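Local coordinates for protein beta-N-acetylhexosaminidase (Streptomyces plicatus, PDB 1JAK) that hydrolyses terminal N-acetylhexosamine residues from glycosides, as a family 20 glycoside hydrolase thought to work by substrate-assisted catalysis, at residues W201-L211 and V293-E304; T229-V237 and G303-G311. All coordinates share one frame; numbering follows the deposited sequence.

Contact 1 of 2, residues W201-L211 and V293-E304; sequences WRIAIDSWPRL and VTYDFVDDVIGE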
loop_
_atom_site.group_PDB
_atom_site.type_symbol
_atom_site.label_atom_id
_atom_site.label_comp_id
_atom_site.label_asym_id
_atom_site.label_seq_id
_atom_site.Cartn_x
_atom_site.Cartn_y
_atom_site.Cartn_z
ATOM N N TRP A 201 -5.943 8.684 -17.973
ATOM C CA TRP A 201 -6.367 7.290 -18.058
ATOM C C TRP A 201 -5.033 6.573 -18.236
ATOM O O TRP A 201 -4.348 6.786 -19.233
ATOM C CB TRP A 201 -7.269 7.077 -19.276
ATOM C CG TRP A 201 -7.747 5.677 -19.356
ATOM C CD1 TRP A 201 -7.062 4.602 -19.851
ATOM C CD2 TRP A 201 -8.981 5.168 -18.843
ATOM N NE1 TRP A 201 -7.794 3.451 -19.670
ATOM C CE2 TRP A 201 -8.977 3.772 -19.055
ATOM C CE3 TRP A 201 -10.092 5.760 -18.220
ATOM C CZ2 TRP A 201 -10.044 2.954 -18.665
ATOM C CZ3 TRP A 201 -11.153 4.948 -17.834
ATOM C CH2 TRP A 201 -11.120 3.557 -18.059
ATOM N N ARG A 202 -4.678 5.712 -17.285
ATOM C CA ARG A 202 -3.362 5.086 -17.310
ATOM C C ARG A 202 -3.182 3.619 -17.683
ATOM O O ARG A 202 -2.118 3.055 -17.425
ATOM C CB ARG A 202 -2.685 5.333 -15.959
ATOM C CG ARG A 202 -2.758 6.782 -15.468
ATOM C CD ARG A 202 -2.111 7.763 -16.446
ATOM N NE ARG A 202 -2.090 9.119 -15.899
ATOM C CZ ARG A 202 -1.949 10.222 -16.629
ATOM N NH1 ARG A 202 -1.812 10.136 -17.947
ATOM N NH2 ARG A 202 -1.967 11.414 -16.044
ATOM N N ILE A 203 -4.193 2.989 -18.271
ATOM C CA ILE A 203 -4.043 1.590 -18.672
ATOM C C ILE A 203 -4.602 1.403 -20.076
ATOM O O ILE A 203 -5.730 1.799 -20.362
ATOM C CB ILE A 203 -4.747 0.621 -17.681
ATOM C CG1 ILE A 203 -4.577 -0.826 -18.152
ATOM C CG2 ILE A 203 -6.221 0.973 -17.548
ATOM C CD1 ILE A 203 -3.129 -1.301 -18.192
ATOM N N ALA A 204 -3.802 0.816 -20.960
ATOM C CA ALA A 204 -4.232 0.602 -22.337
ATOM C C ALA A 204 -5.378 -0.401 -22.432
ATOM O O ALA A 204 -5.296 -1.512 -21.911
ATOM C CB ALA A 204 -3.051 0.131 -23.191
ATOM N N ILE A 205 -6.454 0.014 -23.097
ATOM C CA ILE A 205 -7.635 -0.826 -23.301
ATOM C C ILE A 205 -7.760 -1.006 -24.816
ATOM O O ILE A 205 -7.995 -0.038 -25.538
ATOM C CB ILE A 205 -8.911 -0.126 -22.761
ATOM C CG1 ILE A 205 -8.757 0.167 -21.263
ATOM C CG2 ILE A 205 -10.135 -0.994 -23.016
ATOM C CD1 ILE A 205 -8.560 -1.070 -20.402
ATOM N N ASP A 206 -7.597 -2.237 -25.300
ATOM C CA ASP A 206 -7.659 -2.505 -26.737
ATOM C C ASP A 206 -8.969 -2.113 -27.412
ATOM O O ASP A 206 -8.968 -1.597 -28.533
ATOM C CB ASP A 206 -7.390 -3.986 -27.029
ATOM C CG ASP A 206 -5.992 -4.426 -26.627
ATOM O OD1 ASP A 206 -5.052 -3.609 -26.720
ATOM O OD2 ASP A 206 -5.834 -5.601 -26.235
ATOM N N SER A 207 -10.084 -2.370 -26.739
ATOM C CA SER A 207 -11.395 -2.060 -27.302
ATOM C C SER A 207 -11.688 -0.565 -27.423
ATOM O O SER A 207 -12.542 -0.158 -28.215
ATOM C CB SER A 207 -12.490 -2.759 -26.489
ATOM O OG SER A 207 -12.316 -2.561 -25.098
ATOM N N TRP A 208 -10.977 0.245 -26.643
ATOM C CA TRP A 208 -11.136 1.701 -26.670
ATOM C C TRP A 208 -9.734 2.317 -26.635
ATOM O O TRP A 208 -9.320 2.889 -25.627
ATOM C CB TRP A 208 -11.944 2.177 -25.457
ATOM C CG TRP A 208 -13.328 1.591 -25.379
ATOM C CD1 TRP A 208 -13.658 0.304 -25.065
ATOM C CD2 TRP A 208 -14.562 2.261 -25.667
ATOM N NE1 TRP A 208 -15.019 0.129 -25.143
ATOM C CE2 TRP A 208 -15.599 1.315 -25.511
ATOM C CE3 TRP A 208 -14.893 3.571 -26.046
ATOM C CZ2 TRP A 208 -16.948 1.634 -25.719
ATOM C CZ3 TRP A 208 -16.236 3.891 -26.254
ATOM C CH2 TRP A 208 -17.245 2.924 -26.089
ATOM N N PRO A 209 -8.994 2.216 -27.753
ATOM C CA PRO A 209 -7.628 2.722 -27.926
ATOM C C PRO A 209 -7.348 4.170 -27.531
ATOM O O PRO A 209 -6.249 4.479 -27.067
ATOM C CB PRO A 209 -7.356 2.484 -29.409
ATOM C CG PRO A 209 -8.209 1.310 -29.732
ATOM C CD PRO A 209 -9.490 1.644 -29.018
ATOM N N ARG A 210 -8.324 5.055 -27.718
ATOM C CA ARG A 210 -8.133 6.468 -27.396
ATOM C C ARG A 210 -8.036 6.779 -25.908
ATOM O O ARG A 210 -7.531 7.838 -25.529
ATOM C CB ARG A 210 -9.250 7.315 -28.014
ATOM C CG ARG A 210 -9.163 7.461 -29.527
ATOM C CD ARG A 210 -10.370 8.215 -30.072
ATOM N NE ARG A 210 -10.487 9.569 -29.529
ATOM C CZ ARG A 210 -9.674 10.576 -29.834
ATOM N NH1 ARG A 210 -8.669 10.392 -30.682
ATOM N NH2 ARG A 210 -9.868 11.774 -29.296
ATOM N N LEU A 211 -8.521 5.876 -25.062
ATOM C CA LEU A 211 -8.453 6.115 -23.625
ATOM C C LEU A 211 -7.005 6.360 -23.222
ATOM O O LEU A 211 -6.707 7.313 -22.505
ATOM C CB LEU A 211 -9.018 4.927 -22.844
ATOM C CG LEU A 211 -10.518 4.658 -23.009
ATOM C CD1 LEU A 211 -10.899 3.400 -22.253
ATOM C CD2 LEU A 211 -11.319 5.850 -22.492
ATOM N N VAL A 293 -24.547 2.958 -24.277
ATOM C CA VAL A 293 -23.122 2.828 -24.576
ATOM C C VAL A 293 -22.264 2.849 -23.313
ATOM O O VAL A 293 -21.190 2.250 -23.271
ATOM C CB VAL A 293 -22.640 3.943 -25.536
ATOM C CG1 VAL A 293 -22.692 5.294 -24.842
ATOM C CG2 VAL A 293 -21.227 3.631 -26.022
ATOM N N THR A 294 -22.751 3.527 -22.281
ATOM C CA THR A 294 -22.028 3.622 -21.019
ATOM C C THR A 294 -21.698 2.254 -20.434
ATOM O O THR A 294 -20.590 2.022 -19.944
ATOM C CB THR A 294 -22.851 4.406 -19.981
ATOM O OG1 THR A 294 -23.019 5.753 -20.435
ATOM C CG2 THR A 294 -22.148 4.411 -18.626
ATOM N N TYR A 295 -22.665 1.347 -20.495
ATOM C CA TYR A 295 -22.492 0.012 -19.944
ATOM C C TYR A 295 -21.669 -0.907 -20.837
ATOM O O TYR A 295 -21.048 -1.854 -20.350
ATOM C CB TYR A 295 -23.871 -0.556 -19.617
ATOM C CG TYR A 295 -24.595 0.387 -18.683
ATOM C CD1 TYR A 295 -24.275 0.431 -17.326
ATOM C CD2 TYR A 295 -25.488 1.338 -19.178
ATOM C CE1 TYR A 295 -24.815 1.403 -16.485
ATOM C CE2 TYR A 295 -26.032 2.317 -18.347
ATOM C CZ TYR A 295 -25.688 2.345 -17.004
ATOM O OH TYR A 295 -26.199 3.328 -16.185
ATOM N N ASP A 296 -21.647 -0.633 -22.137
ATOM C CA ASP A 296 -20.829 -1.429 -23.044
ATOM C C ASP A 296 -19.383 -1.059 -22.725
ATOM O O ASP A 296 -18.504 -1.918 -22.643
ATOM C CB ASP A 296 -21.129 -1.090 -24.506
ATOM C CG ASP A 296 -22.497 -1.571 -24.950
ATOM O OD1 ASP A 296 -22.915 -2.663 -24.509
ATOM O OD2 ASP A 296 -23.144 -0.867 -25.751
ATOM N N PHE A 297 -19.161 0.239 -22.540
ATOM C CA PHE A 297 -17.848 0.786 -22.210
ATOM C C PHE A 297 -17.330 0.190 -20.899
ATOM O O PHE A 297 -16.207 -0.315 -20.831
ATOM C CB PHE A 297 -17.952 2.310 -22.082
ATOM C CG PHE A 297 -16.727 2.958 -21.505
ATOM C CD1 PHE A 297 -15.577 3.108 -22.269
ATOM C CD2 PHE A 297 -16.722 3.409 -20.188
ATOM C CE1 PHE A 297 -14.434 3.699 -21.729
ATOM C CE2 PHE A 297 -15.585 4.000 -19.639
ATOM C CZ PHE A 297 -14.440 4.142 -20.414
ATOM N N VAL A 298 -18.155 0.246 -19.859
ATOM C CA VAL A 298 -17.765 -0.282 -18.558
ATOM C C VAL A 298 -17.461 -1.775 -18.620
ATOM O O VAL A 298 -16.480 -2.238 -18.038
ATOM C CB VAL A 298 -18.857 -0.030 -17.499
ATOM C CG1 VAL A 298 -18.518 -0.768 -16.209
ATOM C CG2 VAL A 298 -18.971 1.468 -17.227
ATOM N N ASP A 299 -18.293 -2.529 -19.331
ATOM C CA ASP A 299 -18.072 -3.964 -19.443
ATOM C C ASP A 299 -16.750 -4.249 -20.155
ATOM O O ASP A 299 -15.976 -5.101 -19.710
ATOM C CB ASP A 299 -19.235 -4.629 -20.183
ATOM C CG ASP A 299 -19.150 -6.145 -20.155
ATOM O OD1 ASP A 299 -18.324 -6.704 -20.900
ATOM O OD2 ASP A 299 -19.897 -6.776 -19.379
ATOM N N ASP A 300 -16.482 -3.530 -21.244
ATOM C CA ASP A 300 -15.237 -3.724 -21.988
ATOM C C ASP A 300 -14.015 -3.444 -21.116
ATOM O O ASP A 300 -13.062 -4.227 -21.093
ATOM C CB ASP A 300 -15.170 -2.814 -23.223
ATOM C CG ASP A 300 -16.088 -3.267 -24.348
ATOM O OD1 ASP A 300 -16.460 -4.460 -24.388
ATOM O OD2 ASP A 300 -16.417 -2.427 -25.208
ATOM N N VAL A 301 -14.043 -2.323 -20.401
ATOM C CA VAL A 301 -12.922 -1.946 -19.546
ATOM C C VAL A 301 -12.701 -2.909 -18.380
ATOM O O VAL A 301 -11.577 -3.356 -18.148
ATOM C CB VAL A 301 -13.102 -0.515 -18.995
ATOM C CG1 VAL A 301 -12.030 -0.215 -17.952
ATOM C CG2 VAL A 301 -13.008 0.485 -20.136
ATOM N N ILE A 302 -13.763 -3.229 -17.651
ATOM C CA ILE A 302 -13.639 -4.138 -16.519
ATOM C C ILE A 302 -13.190 -5.523 -16.984
ATOM O O ILE A 302 -12.406 -6.195 -16.306
ATOM C CB ILE A 302 -14.975 -4.239 -15.746
ATOM C CG1 ILE A 302 -15.251 -2.906 -15.038
ATOM C CG2 ILE A 302 -14.926 -5.391 -14.752
ATOM C CD1 ILE A 302 -16.551 -2.864 -14.247
ATOM N N GLY A 303 -13.675 -5.944 -18.147
ATOM C CA GLY A 303 -13.288 -7.244 -18.666
ATOM C C GLY A 303 -11.804 -7.305 -18.985
ATOM O O GLY A 303 -11.121 -8.275 -18.637
ATOM N N GLU A 304 -11.296 -6.271 -19.648
ATOM C CA GLU A 304 -9.885 -6.238 -20.006
ATOM C C GLU A 304 -8.997 -6.083 -18.778
ATOM O O GLU A 304 -7.910 -6.660 -18.717
ATOM C CB GLU A 304 -9.608 -5.113 -21.014
ATOM C CG GLU A 304 -10.114 -5.432 -22.423
ATOM C CD GLU A 304 -9.521 -4.537 -23.497
ATOM O OE1 GLU A 304 -8.315 -4.216 -23.411
ATOM O OE2 GLU A 304 -10.251 -4.173 -24.444
#
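Glu304 turns its carboxylate into the type I beta turn from Ile205 to Trp208 and accepts three hydrogen bonds there. Asp206 N reaches OE1 of Glu304 at 2.8 Å and Ser207 N reaches OE2 of Glu304 at 2.9 Å, each on a syn lone pair. Ser207 OG adds a 2.7 Å bond to Glu304 OE2 on the anti side, 34° out of the carboxylate plane, and OE1 also takes a salt bridge from Lys230. Asp300, one helical turn before Glu304, accepts from Trp208 NE1 through OD2 at 2.9 Å, close to the indole plane and nearly straight. These bonds fasten a loop of the catalytic alpha/beta barrel to helix 292-307, which packs outside the parallel strands. Below these polar bonds, Phe297 has CG anti to its backbone N (chi1 170°), and its CD1 edge stands over the face of Trp208 in a T-shaped stack, planes at 88°. Next along the Phe297 edge, CE1 meets Leu211 CD1 at 3.6 Å; the same methyl lies over one face of Trp201. Val301 CG1 meets the Trp201 edge, while Trp201 NE1 is bonded to Ile203 O, which would restrain the indole's rotation. Farther out, Ala260 of helix 258-263 touches Trp201, Leu211 and Phe297.

Contact 2 of 2, residues T229-V237 and G303-G311; sequences TKAEYKEIV and GELAALTPG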
loop_
_atom_site.group_PDB
_atom_site.type_symbol
_atom_site.label_atom_id
_atom_site.label_comp_id
_atom_site.label_asym_id
_atom_site.label_seq_id
_atom_site.Cartn_x
_atom_site.Cartn_y
_atom_site.Cartn_z
ATOM N N THR A 229 1.220 0.069 -20.820
ATOM C CA THR A 229 0.775 -0.854 -21.847
ATOM C C THR A 229 0.378 -2.069 -21.012
ATOM O O THR A 229 0.685 -2.127 -19.819
ATOM C CB THR A 229 1.927 -1.279 -22.771
ATOM O OG1 THR A 229 3.012 -1.776 -21.975
ATOM C CG2 THR A 229 2.407 -0.110 -23.608
ATOM N N LYS A 230 -0.300 -3.035 -21.621
ATOM C CA LYS A 230 -0.688 -4.243 -20.903
ATOM C C LYS A 230 0.575 -4.902 -20.341
ATOM O O LYS A 230 0.587 -5.376 -19.205
ATOM C CB LYS A 230 -1.376 -5.226 -21.850
ATOM C CG LYS A 230 -2.554 -4.668 -22.621
ATOM C CD LYS A 230 -3.815 -4.664 -21.798
ATOM C CE LYS A 230 -5.038 -4.466 -22.682
ATOM N NZ LYS A 230 -6.279 -4.431 -21.869
ATOM N N ALA A 231 1.635 -4.925 -21.148
ATOM C CA ALA A 231 2.898 -5.532 -20.734
ATOM C C ALA A 231 3.492 -4.833 -19.515
ATOM O O ALA A 231 3.955 -5.488 -18.581
ATOM C CB ALA A 231 3.898 -5.501 -21.887
ATOM N N GLU A 232 3.496 -3.503 -19.530
ATOM C CA GLU A 232 4.032 -2.754 -18.398
ATOM C C GLU A 232 3.223 -3.047 -17.150
ATOM O O GLU A 232 3.779 -3.222 -16.068
ATOM C CB GLU A 232 4.007 -1.250 -18.670
ATOM C CG GLU A 232 5.110 -0.771 -19.590
ATOM C CD GLU A 232 5.048 0.719 -19.820
ATOM O OE1 GLU A 232 4.025 1.184 -20.354
ATOM O OE2 GLU A 232 6.021 1.419 -19.466
ATOM N N TYR A 233 1.903 -3.095 -17.301
ATOM C CA TYR A 233 1.044 -3.370 -16.163
ATOM C C TYR A 233 1.339 -4.760 -15.607
ATOM O O TYR A 233 1.407 -4.950 -14.391
ATOM C CB TYR A 233 -0.429 -3.285 -16.554
ATOM C CG TYR A 233 -1.330 -3.382 -15.354
ATOM C CD1 TYR A 233 -1.420 -2.327 -14.448
ATOM C CD2 TYR A 233 -2.045 -4.549 -15.084
ATOM C CE1 TYR A 233 -2.190 -2.427 -13.303
ATOM C CE2 TYR A 233 -2.824 -4.661 -13.931
ATOM C CZ TYR A 233 -2.886 -3.592 -13.049
ATOM O OH TYR A 233 -3.637 -3.683 -11.904
ATOM N N LYS A 234 1.507 -5.731 -16.499
ATOM C CA LYS A 234 1.815 -7.093 -16.076
ATOM C C LYS A 234 3.121 -7.116 -15.282
ATOM O O LYS A 234 3.251 -7.856 -14.305
ATOM C CB LYS A 234 1.944 -8.019 -17.291
ATOM C CG LYS A 234 0.676 -8.183 -18.109
ATOM C CD LYS A 234 0.930 -9.104 -19.296
ATOM C CE LYS A 234 -0.240 -9.117 -20.262
ATOM N NZ LYS A 234 0.040 -9.978 -21.448
ATOM N N GLU A 235 4.087 -6.306 -15.707
ATOM C CA GLU A 235 5.383 -6.237 -15.033
ATOM C C GLU A 235 5.235 -5.635 -13.637
ATOM O O GLU A 235 5.898 -6.066 -12.693
ATOM C CB GLU A 235 6.371 -5.421 -15.872
ATOM C CG GLU A 235 7.729 -5.154 -15.218
ATOM C CD GLU A 235 8.468 -6.414 -14.779
ATOM O OE1 GLU A 235 8.129 -7.525 -15.243
ATOM O OE2 GLU A 235 9.409 -6.287 -13.967
ATOM N N ILE A 236 4.370 -4.634 -13.501
ATOM C CA ILE A 236 4.142 -4.032 -12.191
ATOM C C ILE A 236 3.524 -5.089 -11.275
ATOM O O ILE A 236 3.915 -5.231 -10.116
ATOM C CB ILE A 236 3.187 -2.813 -12.283
ATOM C CG1 ILE A 236 3.889 -1.660 -13.009
ATOM C CG2 ILE A 236 2.747 -2.385 -10.883
ATOM C CD1 ILE A 236 3.024 -0.413 -13.189
ATOM N N VAL A 237 2.560 -5.840 -11.800
ATOM C CA VAL A 237 1.908 -6.879 -11.013
ATOM C C VAL A 237 2.909 -7.962 -10.612
ATOM O O VAL A 237 2.892 -8.445 -9.478
ATOM C CB VAL A 237 0.739 -7.524 -11.797
ATOM C CG1 VAL A 237 0.191 -8.720 -11.037
ATOM C CG2 VAL A 237 -0.365 -6.499 -12.011
ATOM N N GLY A 303 -13.675 -5.944 -18.147
ATOM C CA GLY A 303 -13.288 -7.244 -18.666
ATOM C C GLY A 303 -11.804 -7.305 -18.985
ATOM O O GLY A 303 -11.121 -8.275 -18.637
ATOM N N GLU A 304 -11.296 -6.271 -19.648
ATOM C CA GLU A 304 -9.885 -6.238 -20.006
ATOM C C GLU A 304 -8.997 -6.083 -18.778
ATOM O O GLU A 304 -7.910 -6.660 -18.717
ATOM C CB GLU A 304 -9.608 -5.113 -21.014
ATOM C CG GLU A 304 -10.114 -5.432 -22.423
ATOM C CD GLU A 304 -9.521 -4.537 -23.497
ATOM O OE1 GLU A 304 -8.315 -4.216 -23.411
ATOM O OE2 GLU A 304 -10.251 -4.173 -24.444
ATOM N N LEU A 305 -9.458 -5.317 -17.796
ATOM C CA LEU A 305 -8.675 -5.118 -16.582
ATOM C C LEU A 305 -8.632 -6.403 -15.759
ATOM O O LEU A 305 -7.589 -6.768 -15.219
ATOM C CB LEU A 305 -9.263 -3.981 -15.743
ATOM C CG LEU A 305 -8.518 -3.627 -14.449
ATOM C CD1 LEU A 305 -7.074 -3.234 -14.760
ATOM C CD2 LEU A 305 -9.242 -2.488 -13.745
ATOM N N ALA A 306 -9.763 -7.097 -15.674
ATOM C CA ALA A 306 -9.825 -8.337 -14.908
ATOM C C ALA A 306 -8.859 -9.375 -15.476
ATOM O O ALA A 306 -8.244 -10.138 -14.729
ATOM C CB ALA A 306 -11.249 -8.887 -14.916
ATOM N N ALA A 307 -8.727 -9.392 -16.798
ATOM C CA ALA A 307 -7.843 -10.338 -17.471
ATOM C C ALA A 307 -6.379 -10.136 -17.088
ATOM O O ALA A 307 -5.590 -11.077 -17.120
ATOM C CB ALA A 307 -8.006 -10.214 -18.982
ATOM N N LEU A 308 -6.025 -8.909 -16.719
ATOM C CA LEU A 308 -4.651 -8.580 -16.343
ATOM C C LEU A 308 -4.449 -8.621 -14.833
ATOM O O LEU A 308 -3.345 -8.394 -14.340
ATOM C CB LEU A 308 -4.306 -7.172 -16.836
ATOM C CG LEU A 308 -4.441 -6.891 -18.334
ATOM C CD1 LEU A 308 -4.380 -5.393 -18.568
ATOM C CD2 LEU A 308 -3.338 -7.610 -19.100
ATOM N N THR A 309 -5.515 -8.927 -14.106
ATOM C CA THR A 309 -5.469 -8.935 -12.651
ATOM C C THR A 309 -5.571 -10.314 -12.001
ATOM O O THR A 309 -6.660 -10.873 -11.874
ATOM C CB THR A 309 -6.594 -8.035 -12.103
ATOM O OG1 THR A 309 -6.434 -6.712 -12.635
ATOM C CG2 THR A 309 -6.566 -7.980 -10.582
ATOM N N PRO A 310 -4.430 -10.879 -11.574
ATOM C CA PRO A 310 -4.455 -12.198 -10.936
ATOM C C PRO A 310 -5.023 -12.110 -9.523
ATOM O O PRO A 310 -5.443 -13.117 -8.950
ATOM C CB PRO A 310 -2.986 -12.617 -10.954
ATOM C CG PRO A 310 -2.268 -11.307 -10.828
ATOM C CD PRO A 310 -3.045 -10.412 -11.766
ATOM N N GLY A 311 -5.033 -10.897 -8.975
ATOM C CA GLY A 311 -5.556 -10.671 -7.638
ATOM C C GLY A 311 -7.051 -10.922 -7.560
ATOM O O GLY A 311 -7.721 -11.034 -8.581
HETATM O O HOH W 1 -6.631 -7.343 -20.991
HETATM O O HOH W 2 -4.372 -5.922 -11.173
#
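Lys230 and Glu304 supply the charged part of this contact: NZ of Lys230 lies 2.6 Å from OE1 of Glu304, a salt bridge that uses the anti lone pair of that oxygen. The lysine chain bends at chi2 (-82°), then runs extended, which carries the ammonium from the first turn of helix 230-242 across to helix 292-307. Water reinforces the pairing, one molecule accepting from Lys230 NZ at 3.1 Å and donating to Glu304 O at 2.7 Å. A second water joins the hydroxyls at the other end of the interface, 2.5 Å from Tyr233 OH and donating to Thr309 OG1. That threonine hydroxyl donates to Leu305 O from above the carbonyl plane, while Leu308 N reaches the same oxygen from the opposite face.

Apolar contacts make up the rest, with Leu308 between the two waters and Val237-Pro310 beside the second. Leu308, just past the helical residues 303-307, sends CD1 against Lys230 CD at 3.4 Å, tighter than usual van der Waals contact, and CD2 against Lys234 CE. Its CB lies 3.9 Å from Tyr233 CD2, and its carbonyl oxygen sits at the edge of the tyrosine ring. Val237 CG1 and Pro310 CG meet tip to tip at 3.6 Å. The contact joins helix 230-242 to the C-terminal end of helix 292-307 and the turn that follows it, and Tyr233, Leu305 and Thr309 touch Pro249 of strand 246-250 in the family 20 barrel.

A methionine replacing Lys230 would probably leave Glu304 without its positive mate and the first water without its NZ donor. Because the aliphatic part of Lys230 packs on Leu308 while its ammonium meets a carboxylate already engaged by the turn at 205-208, this lysine is likely to offset negative charge at the Glu304 site.

How the contacts relate
Following the chain from the N terminus, segment 201-211 comes first, then 229-237, and both are met later by helix 292-307 and the turn after it. Contact 1 closes a loop of 81 intervening residues when 293-304 returns to 201-211; contact 2 closes one of 65 residues when 303-311 reaches 229-237. The segments alternate along the sequence, so the two closures cross rather than nest. Their centres are 13 Å apart, and they share Gly303 and Glu304. They also touch directly, through Ile203 CD1 and Tyr233 CB at 3.7 Å. Together they tie the loop preceding helix 210-213, and helix 230-242, to successive parts of one barrel helix and its C-terminal exit.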